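Local coordinates for Lmo2051 protein (Listeria monocytogenes, PDB 3I18) that probably acts as a membrane-bound, ATP-dependent serine protease of the Lon (S16) family, of which this chain is the PDZ domain, at residues N36-K39 against E43-D46. Residues are numbered along the deposited sequence; the frame is centred on the assembly and turned at random.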
# COMPACT_ATOMS: atom_id res chain seq x y z
N ASN A 36 -9.88 -6.73 -1.92
CA ASN A 36 -10.93 -5.73 -1.91
C ASN A 36 -10.46 -4.34 -2.33
O ASN A 36 -9.33 -3.94 -2.06
CB ASN A 36 -11.55 -5.67 -0.51
CG ASN A 36 -12.28 -6.96 -0.13
OD1 ASN A 36 -13.29 -7.31 -0.74
ND2 ASN A 36 -11.75 -7.67 0.86
N ALA A 37 -11.34 -3.62 -3.01
CA ALA A 37 -11.05 -2.27 -3.45
C ALA A 37 -11.46 -1.33 -2.33
O ALA A 37 -12.48 -1.56 -1.66
CB ALA A 37 -11.83 -1.94 -4.73
N PHE A 38 -10.68 -0.29 -2.10
CA PHE A 38 -10.96 0.69 -1.06
C PHE A 38 -11.42 1.97 -1.74
O PHE A 38 -11.13 2.18 -2.92
CB PHE A 38 -9.68 0.95 -0.24
CG PHE A 38 -8.44 1.00 -1.07
CD1 PHE A 38 -7.82 -0.18 -1.49
CD2 PHE A 38 -7.91 2.22 -1.50
CE1 PHE A 38 -6.69 -0.15 -2.29
CE2 PHE A 38 -6.78 2.25 -2.31
CZ PHE A 38 -6.17 1.07 -2.72
N LYS A 39 -12.13 2.82 -1.01
CA LYS A 39 -12.61 4.05 -1.63
C LYS A 39 -11.88 5.32 -1.22
O LYS A 39 -12.33 6.42 -1.53
CB LYS A 39 -14.11 4.20 -1.37
CG LYS A 39 -14.96 3.20 -2.14
CD LYS A 39 -16.43 3.34 -1.81
CE LYS A 39 -17.26 2.31 -2.54
NZ LYS A 39 -16.84 0.92 -2.20
N GLU A 43 -9.27 4.79 4.10
CA GLU A 43 -9.76 3.43 4.30
C GLU A 43 -8.62 2.44 4.11
O GLU A 43 -8.51 1.45 4.84
CB GLU A 43 -10.88 3.09 3.31
CG GLU A 43 -11.41 1.68 3.55
CD GLU A 43 -12.37 1.17 2.50
OE1 GLU A 43 -12.60 -0.06 2.48
OE2 GLU A 43 -12.90 1.98 1.70
N PHE A 44 -7.78 2.71 3.12
CA PHE A 44 -6.63 1.86 2.82
C PHE A 44 -5.71 1.81 4.03
O PHE A 44 -5.30 0.74 4.48
CB PHE A 44 -5.91 2.42 1.59
CG PHE A 44 -4.62 1.71 1.24
CD1 PHE A 44 -3.40 2.28 1.56
CD2 PHE A 44 -4.65 0.52 0.52
CE1 PHE A 44 -2.21 1.67 1.16
CE2 PHE A 44 -3.47 -0.09 0.12
CZ PHE A 44 -2.25 0.48 0.43
N ILE A 45 -5.41 2.98 4.59
CA ILE A 45 -4.54 3.05 5.76
C ILE A 45 -5.20 2.41 6.98
O ILE A 45 -4.55 1.64 7.69
CB ILE A 45 -4.18 4.51 6.09
CG1 ILE A 45 -3.43 5.13 4.91
CG2 ILE A 45 -3.32 4.57 7.36
CD1 ILE A 45 -3.32 6.64 4.97
N ASP A 46 -6.47 2.72 7.22
CA ASP A 46 -7.17 2.13 8.36
C ASP A 46 -7.08 0.61 8.31
O ASP A 46 -6.86 -0.04 9.33
CB ASP A 46 -8.66 2.51 8.36
CG ASP A 46 -8.91 3.95 8.73
OD1 ASP A 46 -8.11 4.52 9.50
OD2 ASP A 46 -9.93 4.50 8.27
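F38 and F44 form the apolar half of this contact, joining the loop that follows strand 29-33 to the first turns of helix 41-49. Their side chains lie alongside one another and point the same way, with ring centroids 4.7 Å apart and planes inclined at 46°. Neither stacked nor perpendicular, the pair packs F44 against one face of the F38 ring: F44 CD2 approaches F38 CE1 to 3.5 Å, toward the rim. F44 CB is a second point of contact, 4.0 Å from the centroid of the F38 ring, a CH-pi contact over the face. The helix backbone sets F44 CB over that face, and a chi1 of 175°, trans to the main-chain nitrogen, swings the ring so that CD2 follows it there. Phenylalanine suits both places because each ring is buried, reaching V9 of strand 9-14 and I33 of strand 29-33; F38 also touches Y6, and F44 touches I30.

The polar half belongs to E43. Its extended chain carries the carboxylate across to the loop backbone, where OE2 accepts a nearly straight hydrogen bond (169°) from the amide of K39, 2.9 Å from K39 N to E43 OE2. The N-H arrives from above the carboxylate plane. The same group leans on F38, E43 CD lying 3.8 Å from F38 CB, and thus links the exposed polar margin to the aromatic packing. Glutamate suits this place because its length lets an acceptor on the helix reach a backbone amide just ahead of it. E43 also uses its own amide, which donates to S40 OG.

K39 NZ stays 5.6 Å from E43 OE2, so any attraction between these opposite charges is longer-range. The chemistry therefore implies a PDZ-domain helix start held on two levels, by buried aromatic packing beneath and a directional carboxylate-amide bond at the surface.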